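Local coordinates for ECXA (Escherichia coli, PDB 4L63), which binds a zinc ion and is probably a metallopeptidase of the Met-zincin family, at residues A[2-10]-A[205-216]; A[53-61]-A[146-154]. All blocks are in the same frame, centred on the assembly; numbering follows the deposited sequence.

Contact 1: A[2-10]-A[205-216]; sequences AERTPNEEK and YDYIDRLSHYLE
Glu3, Tyr214 and Glu9 bury the most surface where the N-terminal residues 2-10 run along helix 207-215. Near the end of that helix, Glu3 N donates to Tyr214 O at 3.0 Å, in the plane of the carbonyl, so the incoming chain takes up a C-terminal carbonyl of the helix. The Tyr214 ring reaches back beneath the chain, its CG anti to the backbone N (chi1 164°), and Ala2 CB sits over one ring face, 4.0 Å from the centroid, as a CH-pi contact. Farther along, Thr5 OG1 comes obliquely to the ring, 3.1 Å from Tyr214 CD1, while its hydrogen bond goes to Gln194 O. The extended Glu3 side chain passes between His213 and Glu216; its carboxylate stands nearly upright to the imidazole, at 82°, with Glu3 OE1 3.0 Å from His213 CE1 and not hydrogen-bonded to the ring. Glu3 OE2 and Glu216 OE2 are like charges only 4.2 Å apart, though Glu216 is poorly ordered.

One helical turn earlier, Glu9 and Arg210 form a salt bridge. Glu9 OE2 takes Arg210 NE at 2.9 Å, met from above the carboxylate plane, and a weak bond from Arg210 NH2 adds to the grip. Water 2 joins Glu9 OE1 to Arg210 O. Water 1 links Glu8 OE2 to Tyr205 OH, while Glu8 OE1 forms a salt bridge with Lys11 NZ. Asp206 caps the start of the helix through Asp209 N. This is an N-terminal segment lying along a surface helix, with Tyr205, just before the helix, near the zinc ligand His170 without touching it.

Contact 2: A[53-61]-A[146-154]; sequences RTQLTINYS and PEEYIKLKL
Strand 56-59 runs over helix 146-154 with its N-to-C direction 36° from that of the helix and the two axes 9.6 Å apart at closest approach. Alternate residues Thr54, Leu56 and Ile58 point at the helix and meet successive parts of it. Leu56 lies at the middle of the contact: a chi1 of 164° swings its branch away from its own N and out to the helix, where its two methyls go to different partners. The Leu56 and Ile150 side chains run past each other in opposite directions, with Leu56 CD2 3.6 Å from Ile150 CG2. The other branch, Leu56 CD1, rests 4.0 Å from Lys151 CE and 3.5 Å from Glu147 OE2, so it packs against the side chains of an ion pair.

That pair, Lys151 NZ with Glu147 OE2 at 3.5 Å, joins residues one turn apart on the helix and borders the CD1 branch of Leu56. The other carboxylate oxygen, Glu147 OE1, lies 3.5 Å from Gln55 O; both are acceptors and do not bond. Toward the start of the helix, the Thr54 methyl CG2 lies 3.7 Å from Pro146 CB. At the far end Ile58 CG2 touches Leu154 CD2 more loosely, at 4.3 Å, and Tyr63 of helix 60-70 packs on Ile58, Lys151 and Leu154 alike. Strand 41-44, the antiparallel partner of strand 56-59, adds Ile44 against Leu154. The contact is thus a two-stranded antiparallel pair, 41-44 with the weakly bonded 56-59, laid by its apolar side on the first turns of helix 146-165, the helix that farther along carries the HExxH zinc-binding histidines of a zincin.

Overall arrangement
Contact 2 is nested within the loop that contact 1 closes, and their centres lie about 24 Å apart. They meet through Ile208 of helix 207-215, whose CD1 packs 3.7 Å from Leu152 CD2 and 4.0 Å from Tyr149 CE1, so helix 146-165 has the strand pair and helix 207-215 packed against it. The bound zinc is held by His160, His164 and His170, the first two farther along that same helix. Tyr205 of contact 1 stands about 11 Å from the zinc, side chain to ion, and about 8 Å from the His170 side chain; the Leu154 side chain of contact 2 is about 11 Å from that of His160.

Contact 1: A[2-10]-A[205-216]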
loop_
_atom_site.group_PDB
_atom_site.type_symbol
_atom_site.label_atom_id
_atom_site.label_comp_id
_atom_site.label_asym_id
_atom_site.label_seq_id
_atom_site.Cartn_x
_atom_site.Cartn_y
_atom_site.Cartn_z
ATOM N N ALA A 2 9.834 -17.064 4.972
ATOM C CA ALA A 2 9.957 -16.151 6.102
ATOM C C ALA A 2 8.589 -15.796 6.667
ATOM O O ALA A 2 7.599 -15.756 5.941
ATOM C CB ALA A 2 10.703 -14.892 5.689
ATOM N N GLU A 3 8.542 -15.544 7.970
ATOM C CA GLU A 3 7.301 -15.155 8.626
ATOM C C GLU A 3 6.959 -13.702 8.330
ATOM O O GLU A 3 7.714 -12.998 7.659
ATOM C CB GLU A 3 7.401 -15.368 10.133
ATOM C CG GLU A 3 7.036 -16.767 10.583
ATOM C CD GLU A 3 6.882 -16.858 12.083
ATOM O OE1 GLU A 3 6.617 -15.812 12.711
ATOM O OE2 GLU A 3 7.031 -17.969 12.635
ATOM N N ARG A 4 5.823 -13.245 8.840
ATOM C CA ARG A 4 5.410 -11.880 8.572
ATOM C C ARG A 4 5.752 -10.944 9.726
ATOM O O ARG A 4 5.157 -11.018 10.800
ATOM C CB ARG A 4 3.920 -11.812 8.282
ATOM C CG ARG A 4 3.559 -10.650 7.383
ATOM C CD ARG A 4 2.245 -10.049 7.789
ATOM N NE ARG A 4 1.899 -8.893 6.970
ATOM C CZ ARG A 4 0.877 -8.861 6.119
ATOM N NH1 ARG A 4 0.098 -9.927 5.963
ATOM N NH2 ARG A 4 0.633 -7.758 5.426
ATOM N N THR A 5 6.708 -10.058 9.484
ATOM C CA THR A 5 7.123 -9.076 10.477
ATOM C C THR A 5 5.980 -8.119 10.783
ATOM O O THR A 5 5.383 -7.557 9.870
ATOM C CB THR A 5 8.341 -8.294 9.988
ATOM O OG1 THR A 5 9.384 -9.221 9.663
ATOM C CG2 THR A 5 8.843 -7.329 11.060
ATOM N N PRO A 6 5.658 -7.949 12.074
ATOM C CA PRO A 6 4.606 -7.017 12.496
ATOM C C PRO A 6 4.918 -5.588 12.045
ATOM O O PRO A 6 6.085 -5.215 11.986
ATOM C CB PRO A 6 4.624 -7.125 14.027
ATOM C CG PRO A 6 5.246 -8.447 14.317
ATOM C CD PRO A 6 6.227 -8.705 13.204
ATOM N N ASN A 7 3.891 -4.806 11.725
ATOM C CA ASN A 7 4.106 -3.428 11.266
ATOM C C ASN A 7 4.958 -2.619 12.231
ATOM O O ASN A 7 5.822 -1.847 11.812
ATOM C CB ASN A 7 2.757 -2.737 11.056
ATOM C CG ASN A 7 2.053 -3.241 9.813
ATOM O OD1 ASN A 7 2.681 -3.856 8.944
ATOM N ND2 ASN A 7 0.748 -2.990 9.720
ATOM N N GLU A 8 4.723 -2.806 13.524
ATOM C CA GLU A 8 5.440 -2.021 14.531
ATOM C C GLU A 8 6.955 -2.236 14.458
ATOM O O GLU A 8 7.728 -1.346 14.802
ATOM C CB GLU A 8 4.924 -2.347 15.934
ATOM C CG GLU A 8 5.527 -1.474 17.059
ATOM C CD GLU A 8 5.298 0.026 16.876
ATOM O OE1 GLU A 8 4.348 0.420 16.161
ATOM O OE2 GLU A 8 6.067 0.819 17.468
ATOM N N GLU A 9 7.380 -3.402 13.980
ATOM C CA GLU A 9 8.819 -3.685 13.847
ATOM C C GLU A 9 9.410 -3.241 12.509
ATOM O O GLU A 9 10.623 -3.321 12.311
ATOM C CB GLU A 9 9.080 -5.180 14.046
ATOM C CG GLU A 9 8.740 -5.678 15.446
ATOM C CD GLU A 9 8.942 -7.180 15.597
ATOM O OE1 GLU A 9 9.808 -7.742 14.893
ATOM O OE2 GLU A 9 8.211 -7.802 16.402
ATOM N N LYS A 10 8.554 -2.780 11.597
ATOM C CA LYS A 10 8.995 -2.263 10.300
ATOM C C LYS A 10 8.889 -0.745 10.242
ATOM O O LYS A 10 9.155 -0.144 9.200
ATOM C CB LYS A 10 8.159 -2.846 9.156
ATOM C CG LYS A 10 8.060 -4.340 9.128
ATOM C CD LYS A 10 7.374 -4.814 7.852
ATOM C CE LYS A 10 5.878 -4.452 7.783
ATOM N NZ LYS A 10 5.272 -5.094 6.542
ATOM N N TYR A 205 12.825 -4.546 22.632
ATOM C CA TYR A 205 12.996 -5.700 21.751
ATOM C C TYR A 205 14.404 -6.253 21.841
ATOM O O TYR A 205 15.346 -5.516 22.128
ATOM C CB TYR A 205 12.728 -5.336 20.290
ATOM C CG TYR A 205 11.407 -4.674 20.001
ATOM C CD1 TYR A 205 11.267 -3.298 20.116
ATOM C CD2 TYR A 205 10.311 -5.415 19.563
ATOM C CE1 TYR A 205 10.069 -2.675 19.833
ATOM C CE2 TYR A 205 9.103 -4.800 19.276
ATOM C CZ TYR A 205 8.990 -3.428 19.412
ATOM O OH TYR A 205 7.804 -2.792 19.132
ATOM N N ASP A 206 14.542 -7.551 21.590
ATOM C CA ASP A 206 15.842 -8.128 21.277
ATOM C C ASP A 206 15.887 -8.398 19.782
ATOM O O ASP A 206 15.174 -9.275 19.278
ATOM C CB ASP A 206 16.101 -9.416 22.054
ATOM C CG ASP A 206 17.459 -10.023 21.732
ATOM O OD1 ASP A 206 18.492 -9.419 22.095
ATOM O OD2 ASP A 206 17.491 -11.089 21.083
ATOM N N TYR A 207 16.715 -7.630 19.080
ATOM C CA TYR A 207 16.809 -7.695 17.624
ATOM C C TYR A 207 17.079 -9.110 17.113
ATOM O O TYR A 207 16.489 -9.544 16.123
ATOM C CB TYR A 207 17.905 -6.748 17.130
ATOM C CG TYR A 207 18.191 -6.857 15.648
ATOM C CD1 TYR A 207 17.294 -6.356 14.706
ATOM C CD2 TYR A 207 19.352 -7.467 15.189
ATOM C CE1 TYR A 207 17.551 -6.458 13.350
ATOM C CE2 TYR A 207 19.620 -7.571 13.837
ATOM C CZ TYR A 207 18.718 -7.065 12.922
ATOM O OH TYR A 207 18.983 -7.168 11.576
ATOM N N ILE A 208 17.974 -9.824 17.786
ATOM C CA ILE A 208 18.336 -11.170 17.350
ATOM C C ILE A 208 17.133 -12.097 17.417
ATOM O O ILE A 208 16.851 -12.844 16.477
ATOM C CB ILE A 208 19.466 -11.764 18.199
ATOM C CG1 ILE A 208 20.721 -10.901 18.091
ATOM C CG2 ILE A 208 19.761 -13.193 17.758
ATOM C CD1 ILE A 208 21.920 -11.486 18.813
ATOM N N ASP A 209 16.428 -12.038 18.542
ATOM C CA ASP A 209 15.238 -12.845 18.747
ATOM C C ASP A 209 14.148 -12.509 17.726
ATOM O O ASP A 209 13.506 -13.402 17.184
ATOM C CB ASP A 209 14.709 -12.653 20.168
ATOM C CG ASP A 209 13.686 -13.702 20.554
ATOM O OD1 ASP A 209 13.928 -14.901 20.290
ATOM O OD2 ASP A 209 12.638 -13.326 21.121
ATOM N N ARG A 210 13.939 -11.220 17.464
ATOM C CA ARG A 210 12.941 -10.823 16.478
ATOM C C ARG A 210 13.372 -11.235 15.071
ATOM O O ARG A 210 12.545 -11.662 14.266
ATOM C CB ARG A 210 12.675 -9.312 16.532
ATOM C CG ARG A 210 12.177 -8.812 17.886
ATOM C CD ARG A 210 11.117 -9.740 18.457
ATOM N NE ARG A 210 9.955 -9.846 17.582
ATOM C CZ ARG A 210 9.073 -10.839 17.630
ATOM N NH1 ARG A 210 9.231 -11.830 18.503
ATOM N NH2 ARG A 210 8.042 -10.852 16.794
ATOM N N LEU A 211 14.666 -11.117 14.783
ATOM C CA LEU A 211 15.180 -11.479 13.465
ATOM C C LEU A 211 15.047 -12.982 13.237
ATOM O O LEU A 211 14.674 -13.428 12.149
ATOM C CB LEU A 211 16.639 -11.045 13.310
ATOM C CG LEU A 211 17.249 -11.299 11.929
ATOM C CD1 LEU A 211 16.401 -10.640 10.853
ATOM C CD2 LEU A 211 18.689 -10.813 11.860
ATOM N N SER A 212 15.349 -13.762 14.272
ATOM C CA SER A 212 15.202 -15.212 14.208
ATOM C C SER A 212 13.747 -15.614 14.021
ATOM O O SER A 212 13.437 -16.519 13.250
ATOM C CB SER A 212 15.761 -15.860 15.470
ATOM O OG SER A 212 15.379 -17.221 15.542
ATOM N N HIS A 213 12.865 -14.929 14.740
ATOM C CA HIS A 213 11.428 -15.150 14.654
ATOM C C HIS A 213 10.967 -14.977 13.209
ATOM O O HIS A 213 10.112 -15.720 12.724
ATOM C CB HIS A 213 10.703 -14.187 15.600
ATOM C CG HIS A 213 9.232 -14.434 15.733
ATOM N ND1 HIS A 213 8.307 -13.947 14.832
ATOM C CD2 HIS A 213 8.522 -15.099 16.675
ATOM C CE1 HIS A 213 7.095 -14.306 15.210
ATOM N NE2 HIS A 213 7.196 -15.010 16.325
ATOM N N TYR A 214 11.567 -14.009 12.523
ATOM C CA TYR A 214 11.254 -13.727 11.124
ATOM C C TYR A 214 11.849 -14.767 10.176
ATOM O O TYR A 214 11.187 -15.220 9.243
ATOM C CB TYR A 214 11.755 -12.332 10.753
ATOM C CG TYR A 214 11.847 -12.053 9.267
ATOM C CD1 TYR A 214 10.703 -11.829 8.507
ATOM C CD2 TYR A 214 13.079 -11.970 8.633
ATOM C CE1 TYR A 214 10.786 -11.557 7.148
ATOM C CE2 TYR A 214 13.172 -11.697 7.276
ATOM C CZ TYR A 214 12.022 -11.490 6.541
ATOM O OH TYR A 214 12.109 -11.216 5.195
ATOM N N LEU A 215 13.101 -15.138 10.417
ATOM C CA LEU A 215 13.803 -16.063 9.535
ATOM C C LEU A 215 13.362 -17.509 9.742
ATOM O O LEU A 215 13.639 -18.373 8.906
ATOM C CB LEU A 215 15.311 -15.942 9.741
ATOM C CG LEU A 215 15.921 -14.685 9.126
ATOM C CD1 LEU A 215 17.384 -14.560 9.501
ATOM C CD2 LEU A 215 15.742 -14.696 7.615
ATOM N N GLU A 216 12.681 -17.756 10.858
ATOM C CA GLU A 216 12.217 -19.089 11.233
ATOM C C GLU A 216 13.375 -20.084 11.347
ATOM O O GLU A 216 13.232 -21.266 11.029
ATOM C CB GLU A 216 11.172 -19.592 10.234
ATOM C CG GLU A 216 9.750 -19.187 10.593
ATOM C CD GLU A 216 8.708 -19.891 9.745
ATOM O OE1 GLU A 216 8.422 -21.077 10.018
ATOM O OE2 GLU A 216 8.170 -19.258 8.812
HETATM O O HOH W 1 6.940 -0.611 20.129
HETATM O O HOH W 2 10.053 -10.617 13.880
#

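Contact 2: A[53-61]-A[146-154]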
loop_
_atom_site.group_PDB
_atom_site.type_symbol
_atom_site.label_atom_id
_atom_site.label_comp_id
_atom_site.label_asym_id
_atom_site.label_seq_id
_atom_site.Cartn_x
_atom_site.Cartn_y
_atom_site.Cartn_z
ATOM N N ARG A 53 35.897 -17.705 31.357
ATOM C CA ARG A 53 36.450 -16.498 30.752
ATOM C C ARG A 53 36.566 -16.646 29.236
ATOM O O ARG A 53 36.980 -17.693 28.743
ATOM C CB ARG A 53 37.819 -16.175 31.357
ATOM N N THR A 54 36.194 -15.599 28.504
ATOM C CA THR A 54 36.305 -15.586 27.041
ATOM C C THR A 54 37.518 -14.754 26.619
ATOM O O THR A 54 38.058 -14.026 27.442
ATOM C CB THR A 54 35.030 -15.012 26.388
ATOM O OG1 THR A 54 33.882 -15.392 27.157
ATOM C CG2 THR A 54 34.881 -15.508 24.952
ATOM N N GLN A 55 37.977 -14.856 25.371
ATOM C CA GLN A 55 38.895 -13.817 24.894
ATOM C C GLN A 55 38.776 -13.431 23.389
ATOM O O GLN A 55 38.623 -14.283 22.506
ATOM C CB GLN A 55 40.351 -14.152 25.287
ATOM C CG GLN A 55 41.266 -12.968 24.903
ATOM C CD GLN A 55 42.704 -13.061 25.369
ATOM O OE1 GLN A 55 43.070 -13.992 26.091
ATOM N NE2 GLN A 55 43.510 -12.070 25.018
ATOM N N LEU A 56 38.804 -12.110 23.140
ATOM C CA LEU A 56 38.595 -11.514 21.802
ATOM C C LEU A 56 39.153 -10.073 21.612
ATOM O O LEU A 56 39.001 -9.215 22.486
ATOM C CB LEU A 56 37.095 -11.491 21.469
ATOM C CG LEU A 56 36.635 -10.584 20.313
ATOM C CD1 LEU A 56 36.929 -11.227 18.963
ATOM C CD2 LEU A 56 35.167 -10.193 20.422
ATOM N N THR A 57 39.783 -9.814 20.461
ATOM C CA THR A 57 40.187 -8.455 20.052
ATOM C C THR A 57 39.989 -8.272 18.538
ATOM O O THR A 57 40.212 -9.201 17.763
ATOM C CB THR A 57 41.666 -8.143 20.437
ATOM O OG1 THR A 57 41.955 -6.758 20.207
ATOM C CG2 THR A 57 42.643 -9.006 19.646
ATOM N N ILE A 58 39.550 -7.088 18.114
ATOM C CA ILE A 58 39.296 -6.854 16.692
ATOM C C ILE A 58 39.341 -5.352 16.404
ATOM O O ILE A 58 39.091 -4.534 17.290
ATOM C CB ILE A 58 37.929 -7.450 16.251
ATOM C CG1 ILE A 58 37.835 -7.553 14.724
ATOM C CG2 ILE A 58 36.767 -6.643 16.829
ATOM C CD1 ILE A 58 38.796 -8.556 14.108
ATOM N N ASN A 59 39.674 -4.990 15.172
ATOM C CA ASN A 59 39.870 -3.595 14.814
ATOM C C ASN A 59 38.560 -2.821 14.649
ATOM O O ASN A 59 37.651 -3.235 13.929
ATOM C CB ASN A 59 40.748 -3.539 13.560
ATOM C CG ASN A 59 40.529 -4.729 12.649
ATOM O OD1 ASN A 59 39.773 -5.641 12.981
ATOM N ND2 ASN A 59 41.321 -4.810 11.587
ATOM N N TYR A 60 38.474 -1.717 15.388
ATOM C CA TYR A 60 37.328 -0.818 15.376
ATOM C C TYR A 60 37.038 -0.333 13.965
ATOM O O TYR A 60 35.882 -0.164 13.563
ATOM C CB TYR A 60 37.592 0.377 16.302
ATOM C CG TYR A 60 36.349 1.089 16.775
ATOM C CD1 TYR A 60 35.133 0.424 16.854
ATOM C CD2 TYR A 60 36.392 2.427 17.146
ATOM C CE1 TYR A 60 33.994 1.071 17.289
ATOM C CE2 TYR A 60 35.258 3.082 17.582
ATOM C CZ TYR A 60 34.064 2.399 17.650
ATOM O OH TYR A 60 32.938 3.051 18.083
ATOM N N SER A 61 38.119 -0.129 13.223
ATOM C CA SER A 61 38.094 0.473 11.905
ATOM C C SER A 61 37.448 -0.426 10.867
ATOM O O SER A 61 36.807 0.063 9.938
ATOM C CB SER A 61 39.522 0.828 11.478
ATOM O OG SER A 61 39.535 1.841 10.482
ATOM N N PRO A 146 31.209 -18.448 22.332
ATOM C CA PRO A 146 31.110 -17.175 23.054
ATOM C C PRO A 146 31.861 -16.054 22.343
ATOM O O PRO A 146 31.506 -14.885 22.493
ATOM C CB PRO A 146 31.749 -17.490 24.409
ATOM C CG PRO A 146 31.504 -18.941 24.598
ATOM C CD PRO A 146 31.604 -19.552 23.227
ATOM N N GLU A 147 32.881 -16.413 21.569
ATOM C CA GLU A 147 33.664 -15.429 20.837
ATOM C C GLU A 147 32.849 -14.749 19.739
ATOM O O GLU A 147 32.873 -13.525 19.627
ATOM C CB GLU A 147 34.916 -16.074 20.236
ATOM C CG GLU A 147 35.512 -15.295 19.072
ATOM C CD GLU A 147 37.024 -15.372 19.028
ATOM O OE1 GLU A 147 37.604 -16.173 19.791
ATOM O OE2 GLU A 147 37.632 -14.628 18.231
ATOM N N GLU A 148 32.118 -15.527 18.942
ATOM C CA GLU A 148 31.409 -14.948 17.802
ATOM C C GLU A 148 30.030 -14.391 18.138
ATOM O O GLU A 148 29.479 -13.617 17.360
ATOM C CB GLU A 148 31.285 -15.962 16.662
ATOM C CG GLU A 148 31.223 -17.408 17.086
ATOM C CD GLU A 148 31.593 -18.344 15.952
ATOM O OE1 GLU A 148 32.682 -18.165 15.368
ATOM O OE2 GLU A 148 30.794 -19.251 15.642
ATOM N N TYR A 149 29.472 -14.765 19.284
ATOM C CA TYR A 149 28.244 -14.123 19.740
ATOM C C TYR A 149 28.556 -12.700 20.205
ATOM O O TYR A 149 27.682 -11.832 20.208
ATOM C CB TYR A 149 27.568 -14.925 20.858
ATOM C CG TYR A 149 26.399 -14.201 21.502
ATOM C CD1 TYR A 149 25.146 -14.181 20.892
ATOM C CD2 TYR A 149 26.547 -13.542 22.718
ATOM C CE1 TYR A 149 24.077 -13.518 21.473
ATOM C CE2 TYR A 149 25.484 -12.879 23.306
ATOM C CZ TYR A 149 24.253 -12.869 22.679
ATOM O OH TYR A 149 23.196 -12.210 23.265
ATOM N N ILE A 150 29.811 -12.463 20.584
ATOM C CA ILE A 150 30.253 -11.135 20.999
ATOM C C ILE A 150 30.559 -10.259 19.772
ATOM O O ILE A 150 30.310 -9.050 19.789
ATOM C CB ILE A 150 31.486 -11.219 21.933
ATOM C CG1 ILE A 150 31.096 -11.872 23.263
ATOM C CG2 ILE A 150 32.058 -9.839 22.213
ATOM C CD1 ILE A 150 32.274 -12.206 24.153
ATOM N N LYS A 151 31.079 -10.867 18.704
ATOM C CA LYS A 151 31.277 -10.146 17.441
ATOM C C LYS A 151 29.936 -9.809 16.790
ATOM O O LYS A 151 29.766 -8.730 16.221
ATOM C CB LYS A 151 32.141 -10.953 16.462
ATOM C CG LYS A 151 33.230 -11.793 17.109
ATOM C CD LYS A 151 33.685 -12.927 16.197
ATOM C CE LYS A 151 35.100 -12.742 15.694
ATOM N NZ LYS A 151 35.694 -14.057 15.319
ATOM N N LEU A 152 28.993 -10.745 16.870
ATOM C CA LEU A 152 27.645 -10.532 16.356
ATOM C C LEU A 152 27.019 -9.316 17.025
ATOM O O LEU A 152 26.514 -8.414 16.353
ATOM C CB LEU A 152 26.777 -11.774 16.584
ATOM C CG LEU A 152 25.287 -11.652 16.242
ATOM C CD1 LEU A 152 25.103 -11.269 14.785
ATOM C CD2 LEU A 152 24.540 -12.942 16.561
ATOM N N LYS A 153 27.077 -9.301 18.354
ATOM C CA LYS A 153 26.537 -8.209 19.154
ATOM C C LYS A 153 27.230 -6.886 18.832
ATOM O O LYS A 153 26.601 -5.828 18.846
ATOM C CB LYS A 153 26.673 -8.529 20.645
ATOM C CG LYS A 153 25.411 -8.286 21.459
ATOM C CD LYS A 153 24.388 -9.389 21.230
ATOM C CE LYS A 153 23.149 -9.187 22.092
ATOM N NZ LYS A 153 22.718 -7.764 22.144
ATOM N N LEU A 154 28.523 -6.951 18.531
ATOM C CA LEU A 154 29.281 -5.742 18.232
ATOM C C LEU A 154 28.881 -5.133 16.889
ATOM O O LEU A 154 28.685 -3.923 16.795
ATOM C CB LEU A 154 30.785 -6.022 18.249
ATOM C CG LEU A 154 31.614 -4.781 18.579
ATOM C CD1 LEU A 154 31.685 -4.573 20.083
ATOM C CD2 LEU A 154 33.014 -4.868 17.975
#